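Local coordinates for protein cellulase IBT99 (Metagenomes, PDB 6WBT) that probably hydrolyses 6-phospho-alpha-glucosides, as a family 4 glycosidase that binds NAD, manganese and glucose 6-phosphate, at residues A349-I361 with V373-E387. Residues are numbered along the deposited sequence; the frame is centred on the assembly and turned at random.
Sequences AIENLSDDATVEI and VRVGSIPRFYKGLIE
Ala349 and Glu351 pair with Gly376 through their backbones, and this ties the loop before strand 358-366 to the chain leading into helix 380-402. Gly376 N gives a nearly straight bond to Ala349 O, 3.1 Å. In return, Glu351 N donates to Gly376 O at 3.2 Å, from well above the carbonyl plane. At the backbone angles of Gly376, a side chain would jam against the carbonyl of Val375.

The tight part is apolar. Ile350 lies beside Val375, and its CG2 meets Ile378 CG2 at 3.8 Å. Phe197 of strand 192-197 packs on both isoleucines. Ile361 CG2 reaches Val375 CG2 at 3.7 Å. Further on, Leu353 crosses Ile386 at about a right angle, and Leu353 CD1 is 3.7 Å from Ile386 CG2.

Asn352 sits at the edge of this core, in the type I turn from Ile350 to Leu353. Its OD1 accepts Ile378 N at 2.7 Å, the donor lying 29° out of the plane of the amide carbonyl. Ile378 holds CG1 between its backbone N and carbonyl carbon (chi1 63°), which lays CG1 alongside the same OD1. Replacing Asn352 by alanine removes OD1, and Ile378 N would probably lose its acceptor, leaving the chain entering the helix untied from this turn.

Exposed Ser377 marks the solvent side. The Glu387 end is more polar and water-bridged, though Glu387 is buried. Lys383 NZ donates to Glu387 OE2 at 3.1 Å within a salt bridge. One water links Glu387 OE1 to Ser354 N. Glu387 of the second subunit packs on Glu387 here, and Arg380 of that subunit forms a salt bridge with Asp356.

The chemistry thus divides the work: aliphatic groups, backbone bonds and the Asn352 amide hold the loop within the C-terminal domain, while charges and water line the edge facing a neighbouring subunit.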
ATOM      1  N   ALA A 349      -7.668  -4.578  -6.873  1.00 43.47           N
ATOM      2  CA  ALA A 349      -9.100  -4.855  -6.855  1.00 46.64           C
ATOM      3  C   ALA A 349      -9.584  -5.107  -5.432  1.00 46.93           C
ATOM      4  O   ALA A 349     -10.533  -4.468  -4.962  1.00 48.56           O
ATOM      5  CB  ALA A 349      -9.415  -6.047  -7.757  1.00 47.98           C
ATOM      6  N   ILE A 350      -8.944  -6.039  -4.735  1.00 44.84           N
ATOM      7  CA  ILE A 350      -9.115  -6.218  -3.299  1.00 43.21           C
ATOM      8  C   ILE A 350      -7.890  -5.598  -2.638  1.00 41.79           C
ATOM      9  O   ILE A 350      -6.772  -6.106  -2.781  1.00 39.95           O
ATOM     10  CB  ILE A 350      -9.279  -7.696  -2.922  1.00 43.52           C
ATOM     11  CG1 ILE A 350     -10.450  -8.316  -3.688  1.00 42.82           C
ATOM     12  CG2 ILE A 350      -9.487  -7.842  -1.422  1.00 43.39           C
ATOM     13  CD1 ILE A 350     -10.677  -9.784  -3.385  1.00 42.23           C
ATOM     14  N   GLU A 351      -8.099  -4.495  -1.912  1.00 42.11           N
ATOM     15  CA  GLU A 351      -6.979  -3.654  -1.494  1.00 44.22           C
ATOM     16  C   GLU A 351      -6.080  -4.355  -0.483  1.00 43.54           C
ATOM     17  O   GLU A 351      -4.856  -4.189  -0.518  1.00 41.17           O
ATOM     18  CB  GLU A 351      -7.497  -2.337  -0.915  1.00 46.51           C
ATOM     19  CG  GLU A 351      -6.878  -1.097  -1.545  1.00 48.08           C
ATOM     20  CD  GLU A 351      -7.027   0.139  -0.677  1.00 50.67           C
ATOM     21  OE1 GLU A 351      -5.996   0.666  -0.206  1.00 51.88           O
ATOM     22  OE2 GLU A 351      -8.174   0.577  -0.459  1.00 51.84           O
ATOM     23  N   ASN A 352      -6.660  -5.138   0.429  1.00 44.88           N
ATOM     24  CA  ASN A 352      -5.868  -5.766   1.483  1.00 43.20           C
ATOM     25  C   ASN A 352      -4.975  -6.891   0.976  1.00 43.43           C
ATOM     26  O   ASN A 352      -4.209  -7.444   1.770  1.00 47.87           O
ATOM     27  CB  ASN A 352      -6.779  -6.311   2.584  1.00 43.37           C
ATOM     28  CG  ASN A 352      -8.155  -5.687   2.563  1.00 43.71           C
ATOM     29  OD1 ASN A 352      -8.994  -6.045   1.738  1.00 44.50           O
ATOM     30  ND2 ASN A 352      -8.401  -4.759   3.480  1.00 44.20           N
ATOM     31  N   LEU A 353      -5.045  -7.243  -0.304  1.00 41.68           N
ATOM     32  CA  LEU A 353      -4.307  -8.375  -0.841  1.00 41.77           C
ATOM     33  C   LEU A 353      -3.192  -7.908  -1.768  1.00 42.88           C
ATOM     34  O   LEU A 353      -3.184  -6.772  -2.251  1.00 43.18           O
ATOM     35  CB  LEU A 353      -5.244  -9.330  -1.585  1.00 40.83           C
ATOM     36  CG  LEU A 353      -6.343  -9.947  -0.719  1.00 38.56           C
ATOM     37  CD1 LEU A 353      -7.258 -10.818  -1.559  1.00 37.95           C
ATOM     38  CD2 LEU A 353      -5.734 -10.744   0.425  1.00 39.50           C
ATOM     39  N   SER A 354      -2.247  -8.812  -2.011  1.00 44.33           N
ATOM     40  CA  SER A 354      -1.109  -8.515  -2.866  1.00 44.63           C
ATOM     41  C   SER A 354      -1.558  -8.327  -4.314  1.00 44.30           C
ATOM     42  O   SER A 354      -2.674  -8.684  -4.700  1.00 43.83           O
ATOM     43  CB  SER A 354      -0.067  -9.630  -2.774  1.00 45.65           C
ATOM     44  OG  SER A 354       0.412  -9.769  -1.446  1.00 46.33           O
ATOM     45  N   ASP A 355      -0.665  -7.749  -5.120  1.00 44.69           N
ATOM     46  CA  ASP A 355      -1.017  -7.455  -6.506  1.00 43.05           C
ATOM     47  C   ASP A 355      -1.133  -8.729  -7.335  1.00 40.67           C
ATOM     48  O   ASP A 355      -2.069  -8.874  -8.131  1.00 42.85           O
ATOM     49  CB  ASP A 355       0.014  -6.508  -7.121  1.00 44.19           C
ATOM     50  CG  ASP A 355       0.329  -5.327  -6.225  1.00 47.19           C
ATOM     51  OD1 ASP A 355      -0.173  -5.292  -5.081  1.00 48.95           O
ATOM     52  OD2 ASP A 355       1.079  -4.429  -6.664  1.00 48.37           O
ATOM     53  N   ASP A 356      -0.201  -9.664  -7.159  1.00 38.17           N
ATOM     54  CA  ASP A 356      -0.168 -10.889  -7.949  1.00 37.95           C
ATOM     55  C   ASP A 356      -1.124 -11.958  -7.439  1.00 37.89           C
ATOM     56  O   ASP A 356      -1.014 -13.117  -7.856  1.00 39.05           O
ATOM     57  CB  ASP A 356       1.258 -11.447  -7.994  1.00 38.33           C
ATOM     58  CG  ASP A 356       1.792 -11.797  -6.620  1.00 39.61           C
ATOM     59  OD1 ASP A 356       1.345 -11.180  -5.630  1.00 40.96           O
ATOM     60  OD2 ASP A 356       2.661 -12.690  -6.530  1.00 41.21           O
ATOM     61  N   ALA A 357      -2.052 -11.605  -6.555  1.00 35.56           N
ATOM     62  CA  ALA A 357      -3.055 -12.550  -6.084  1.00 33.67           C
ATOM     63  C   ALA A 357      -4.160 -12.675  -7.124  1.00 35.52           C
ATOM     64  O   ALA A 357      -4.772 -11.674  -7.512  1.00 36.12           O
ATOM     65  CB  ALA A 357      -3.626 -12.103  -4.742  1.00 31.45           C
ATOM     66  N   THR A 358      -4.416 -13.901  -7.577  1.00 36.45           N
ATOM     67  CA  THR A 358      -5.450 -14.152  -8.580  1.00 38.83           C
ATOM     68  C   THR A 358      -6.773 -14.356  -7.858  1.00 41.68           C
ATOM     69  O   THR A 358      -7.124 -15.464  -7.452  1.00 42.55           O
ATOM     70  CB  THR A 358      -5.087 -15.350  -9.448  1.00 38.28           C
ATOM     71  OG1 THR A 358      -4.556 -16.398  -8.627  1.00 38.30           O
ATOM     72  CG2 THR A 358      -4.059 -14.951 -10.493  1.00 40.17           C
ATOM     73  N   VAL A 359      -7.516 -13.269  -7.699  1.00 41.28           N
ATOM     74  CA  VAL A 359      -8.785 -13.281  -6.984  1.00 41.00           C
ATOM     75  C   VAL A 359      -9.912 -13.587  -7.957  1.00 42.46           C
ATOM     76  O   VAL A 359      -9.810 -13.345  -9.165  1.00 41.34           O
ATOM     77  CB  VAL A 359      -9.018 -11.941  -6.257  1.00 40.28           C
ATOM     78  CG1 VAL A 359      -7.985 -11.750  -5.159  1.00 39.44           C
ATOM     79  CG2 VAL A 359      -8.968 -10.789  -7.249  1.00 39.17           C
ATOM     80  N   GLU A 360     -11.003 -14.127  -7.421  1.00 45.96           N
ATOM     81  CA  GLU A 360     -12.197 -14.473  -8.189  1.00 47.61           C
ATOM     82  C   GLU A 360     -13.284 -13.463  -7.834  1.00 44.67           C
ATOM     83  O   GLU A 360     -13.918 -13.564  -6.779  1.00 45.60           O
ATOM     84  CB  GLU A 360     -12.631 -15.907  -7.893  1.00 51.09           C
ATOM     85  CG  GLU A 360     -13.875 -16.359  -8.639  1.00 57.12           C
ATOM     86  CD  GLU A 360     -14.105 -17.855  -8.528  1.00 62.38           C
ATOM     87  OE1 GLU A 360     -13.455 -18.617  -9.274  1.00 64.31           O
ATOM     88  OE2 GLU A 360     -14.930 -18.271  -7.688  1.00 63.90           O
ATOM     89  N   ILE A 361     -13.494 -12.489  -8.716  1.00 40.88           N
ATOM     90  CA  ILE A 361     -14.394 -11.368  -8.452  1.00 41.81           C
ATOM     91  C   ILE A 361     -15.257 -11.119  -9.680  1.00 45.61           C
ATOM     92  O   ILE A 361     -14.914 -11.540 -10.794  1.00 48.88           O
ATOM     93  CB  ILE A 361     -13.616 -10.088  -8.082  1.00 38.71           C
ATOM     94  CG1 ILE A 361     -12.584  -9.761  -9.164  1.00 35.85           C
ATOM     95  CG2 ILE A 361     -12.946 -10.242  -6.724  1.00 37.15           C
ATOM     96  CD1 ILE A 361     -11.844  -8.468  -8.924  1.00 35.96           C
ATOM     97  N   VAL A 373     -14.452  -5.066 -11.269  1.00 43.86           N
ATOM     98  CA  VAL A 373     -14.952  -3.968 -10.453  1.00 43.96           C
ATOM     99  C   VAL A 373     -14.088  -3.820  -9.208  1.00 41.50           C
ATOM    100  O   VAL A 373     -13.531  -4.794  -8.686  1.00 41.31           O
ATOM    101  CB  VAL A 373     -16.434  -4.188 -10.089  1.00 45.19           C
ATOM    102  CG1 VAL A 373     -17.293  -4.188 -11.344  1.00 46.45           C
ATOM    103  CG2 VAL A 373     -16.606  -5.489  -9.318  1.00 45.16           C
ATOM    104  N   ARG A 374     -13.970  -2.585  -8.727  1.00 39.08           N
ATOM    105  CA  ARG A 374     -13.193  -2.291  -7.524  1.00 36.89           C
ATOM    106  C   ARG A 374     -13.956  -2.811  -6.313  1.00 37.07           C
ATOM    107  O   ARG A 374     -14.935  -2.206  -5.871  1.00 39.03           O
ATOM    108  CB  ARG A 374     -12.926  -0.794  -7.416  1.00 36.45           C
ATOM    109  CG  ARG A 374     -11.927  -0.410  -6.331  1.00 33.59           C
ATOM    110  CD  ARG A 374     -12.614   0.041  -5.049  1.00 31.27           C
ATOM    111  NE  ARG A 374     -13.255   1.345  -5.194  1.00 31.76           N
ATOM    112  CZ  ARG A 374     -14.556   1.522  -5.400  1.00 33.20           C
ATOM    113  NH1 ARG A 374     -15.366   0.475  -5.482  1.00 32.39           N
ATOM    114  NH2 ARG A 374     -15.049   2.747  -5.521  1.00 34.57           N
ATOM    115  N   VAL A 375     -13.507  -3.943  -5.769  1.00 35.23           N
ATOM    116  CA  VAL A 375     -14.207  -4.558  -4.647  1.00 35.01           C
ATOM    117  C   VAL A 375     -13.979  -3.758  -3.371  1.00 33.67           C
ATOM    118  O   VAL A 375     -14.918  -3.480  -2.616  1.00 34.04           O
ATOM    119  CB  VAL A 375     -13.766  -6.023  -4.481  1.00 36.65           C
ATOM    120  CG1 VAL A 375     -14.496  -6.669  -3.313  1.00 37.11           C
ATOM    121  CG2 VAL A 375     -14.014  -6.797  -5.768  1.00 38.02           C
ATOM    122  N   GLY A 376     -12.737  -3.377  -3.111  1.00 33.65           N
ATOM    123  CA  GLY A 376     -12.394  -2.667  -1.900  1.00 31.78           C
ATOM    124  C   GLY A 376     -11.762  -3.569  -0.860  1.00 31.37           C
ATOM    125  O   GLY A 376     -11.222  -4.639  -1.153  1.00 30.82           O
ATOM    126  N   SER A 377     -11.846  -3.119   0.389  1.00 33.65           N
ATOM    127  CA  SER A 377     -11.249  -3.849   1.499  1.00 35.86           C
ATOM    128  C   SER A 377     -12.192  -4.929   2.016  1.00 37.87           C
ATOM    129  O   SER A 377     -13.414  -4.755   2.031  1.00 42.16           O
ATOM    130  CB  SER A 377     -10.881  -2.890   2.630  1.00 38.68           C
ATOM    131  OG  SER A 377      -9.707  -2.159   2.314  1.00 40.84           O
ATOM    132  N   ILE A 378     -11.614  -6.049   2.439  1.00 33.83           N
ATOM    133  CA  ILE A 378     -12.376  -7.153   3.018  1.00 33.84           C
ATOM    134  C   ILE A 378     -12.019  -7.256   4.496  1.00 35.03           C
ATOM    135  O   ILE A 378     -10.903  -6.886   4.888  1.00 34.63           O
ATOM    136  CB  ILE A 378     -12.104  -8.471   2.274  1.00 33.01           C
ATOM    137  CG1 ILE A 378     -10.632  -8.868   2.399  1.00 31.65           C
ATOM    138  CG2 ILE A 378     -12.502  -8.344   0.808  1.00 29.94           C
ATOM    139  CD1 ILE A 378     -10.292 -10.178   1.717  1.00 29.65           C
ATOM    140  N   PRO A 379     -12.926  -7.730   5.352  1.00 36.08           N
ATOM    141  CA  PRO A 379     -12.631  -7.787   6.790  1.00 36.41           C
ATOM    142  C   PRO A 379     -11.494  -8.749   7.108  1.00 37.72           C
ATOM    143  O   PRO A 379     -11.001  -9.495   6.259  1.00 38.72           O
ATOM    144  CB  PRO A 379     -13.956  -8.245   7.414  1.00 34.85           C
ATOM    145  CG  PRO A 379     -14.755  -8.809   6.287  1.00 35.71           C
ATOM    146  CD  PRO A 379     -14.325  -8.078   5.057  1.00 36.53           C
ATOM    147  N   ARG A 380     -11.085  -8.729   8.381  1.00 35.94           N
ATOM    148  CA  ARG A 380      -9.845  -9.389   8.784  1.00 36.59           C
ATOM    149  C   ARG A 380      -9.935 -10.906   8.660  1.00 37.41           C
ATOM    150  O   ARG A 380      -8.984 -11.550   8.200  1.00 38.80           O
ATOM    151  CB  ARG A 380      -9.482  -8.989  10.216  1.00 35.97           C
ATOM    152  CG  ARG A 380      -8.372  -9.829  10.833  1.00 36.40           C
ATOM    153  CD  ARG A 380      -8.062  -9.399  12.260  1.00 37.69           C
ATOM    154  NE  ARG A 380      -7.099  -8.303  12.316  1.00 38.61           N
ATOM    155  CZ  ARG A 380      -7.423  -7.023  12.468  1.00 38.50           C
ATOM    156  NH1 ARG A 380      -8.695  -6.666  12.583  1.00 39.12           N
ATOM    157  NH2 ARG A 380      -6.473  -6.099  12.508  1.00 28.22           N
ATOM    158  N   PHE A 381     -11.061 -11.497   9.068  1.00 37.56           N
ATOM    159  CA  PHE A 381     -11.170 -12.955   9.071  1.00 36.39           C
ATOM    160  C   PHE A 381     -11.010 -13.543   7.676  1.00 33.80           C
ATOM    161  O   PHE A 381     -10.487 -14.654   7.527  1.00 32.56           O
ATOM    162  CB  PHE A 381     -12.509 -13.385   9.671  1.00 35.56           C
ATOM    163  CG  PHE A 381     -12.794 -14.854   9.521  1.00 36.21           C
ATOM    164  CD1 PHE A 381     -12.028 -15.793  10.191  1.00 34.83           C
ATOM    165  CD2 PHE A 381     -13.827 -15.295   8.711  1.00 37.93           C
ATOM    166  CE1 PHE A 381     -12.286 -17.143  10.057  1.00 35.77           C
ATOM    167  CE2 PHE A 381     -14.091 -16.645   8.572  1.00 37.52           C
ATOM    168  CZ  PHE A 381     -13.319 -17.571   9.247  1.00 36.17           C
ATOM    169  N   TYR A 382     -11.445 -12.821   6.647  1.00 32.99           N
ATOM    170  CA  TYR A 382     -11.343 -13.313   5.281  1.00 31.62           C
ATOM    171  C   TYR A 382     -10.047 -12.898   4.603  1.00 32.59           C
ATOM    172  O   TYR A 382      -9.645 -13.536   3.623  1.00 35.24           O
ATOM    173  CB  TYR A 382     -12.545 -12.831   4.469  1.00 33.23           C
ATOM    174  CG  TYR A 382     -13.856 -13.127   5.159  1.00 36.92           C
ATOM    175  CD1 TYR A 382     -14.469 -14.362   5.022  1.00 37.99           C
ATOM    176  CD2 TYR A 382     -14.464 -12.180   5.969  1.00 38.24           C
ATOM    177  CE1 TYR A 382     -15.661 -14.641   5.660  1.00 39.87           C
ATOM    178  CE2 TYR A 382     -15.656 -12.448   6.612  1.00 40.09           C
ATOM    179  CZ  TYR A 382     -16.249 -13.682   6.453  1.00 42.30           C
ATOM    180  OH  TYR A 382     -17.434 -13.962   7.089  1.00 45.37           O
ATOM    181  N   LYS A 383      -9.385 -11.853   5.101  1.00 30.04           N
ATOM    182  CA  LYS A 383      -8.052 -11.519   4.613  1.00 31.25           C
ATOM    183  C   LYS A 383      -7.039 -12.576   5.036  1.00 33.64           C
ATOM    184  O   LYS A 383      -6.254 -13.062   4.213  1.00 34.25           O
ATOM    185  CB  LYS A 383      -7.633 -10.140   5.123  1.00 31.07           C
ATOM    186  CG  LYS A 383      -6.163  -9.816   4.902  1.00 30.06           C
ATOM    187  CD  LYS A 383      -5.774  -8.520   5.596  1.00 30.66           C
ATOM    188  CE  LYS A 383      -4.273  -8.276   5.523  1.00 32.00           C
ATOM    189  NZ  LYS A 383      -3.790  -8.148   4.121  1.00 29.72           N
ATOM    190  N   GLY A 384      -7.048 -12.949   6.318  1.00 33.25           N
ATOM    191  CA  GLY A 384      -6.078 -13.911   6.811  1.00 32.78           C
ATOM    192  C   GLY A 384      -6.211 -15.280   6.176  1.00 32.92           C
ATOM    193  O   GLY A 384      -5.213 -15.980   5.984  1.00 34.68           O
ATOM    194  N   LEU A 385      -7.439 -15.683   5.842  1.00 34.70           N
ATOM    195  CA  LEU A 385      -7.638 -16.961   5.166  1.00 36.27           C
ATOM    196  C   LEU A 385      -7.107 -16.919   3.739  1.00 36.90           C
ATOM    197  O   LEU A 385      -6.480 -17.879   3.275  1.00 37.24           O
ATOM    198  CB  LEU A 385      -9.121 -17.336   5.178  1.00 37.37           C
ATOM    199  CG  LEU A 385      -9.691 -17.831   6.508  1.00 37.48           C
ATOM    200  CD1 LEU A 385     -11.199 -17.996   6.414  1.00 38.37           C
ATOM    201  CD2 LEU A 385      -9.034 -19.141   6.909  1.00 36.35           C
ATOM    202  N   ILE A 386      -7.346 -15.815   3.027  1.00 37.52           N
ATOM    203  CA  ILE A 386      -6.855 -15.698   1.659  1.00 38.16           C
ATOM    204  C   ILE A 386      -5.344 -15.493   1.642  1.00 39.90           C
ATOM    205  O   ILE A 386      -4.655 -15.991   0.744  1.00 41.12           O
ATOM    206  CB  ILE A 386      -7.595 -14.564   0.924  1.00 37.10           C
ATOM    207  CG1 ILE A 386      -9.087 -14.885   0.821  1.00 35.77           C
ATOM    208  CG2 ILE A 386      -7.012 -14.342  -0.463  1.00 36.59           C
ATOM    209  CD1 ILE A 386      -9.909 -13.781   0.192  1.00 33.84           C
ATOM    210  N   GLU A 387      -4.802 -14.778   2.633  1.00 39.23           N
ATOM    211  CA  GLU A 387      -3.358 -14.564   2.685  1.00 40.19           C
ATOM    212  C   GLU A 387      -2.606 -15.880   2.839  1.00 42.21           C
ATOM    213  O   GLU A 387      -1.520 -16.053   2.273  1.00 44.16           O
ATOM    214  CB  GLU A 387      -3.003 -13.612   3.830  1.00 37.90           C
ATOM    215  CG  GLU A 387      -3.332 -12.147   3.570  1.00 39.33           C
ATOM    216  CD  GLU A 387      -2.378 -11.485   2.592  1.00 42.21           C
ATOM    217  OE1 GLU A 387      -1.405 -12.139   2.162  1.00 42.48           O
ATOM    218  OE2 GLU A 387      -2.602 -10.303   2.254  1.00 42.83           O
TER
HETATM  219  O   HOH W   1      -1.073  -8.531   1.293  1.00 36.02           O
HETATM  220  O   HOH W   2      -1.919 -11.775  -1.026  1.00 38.52           O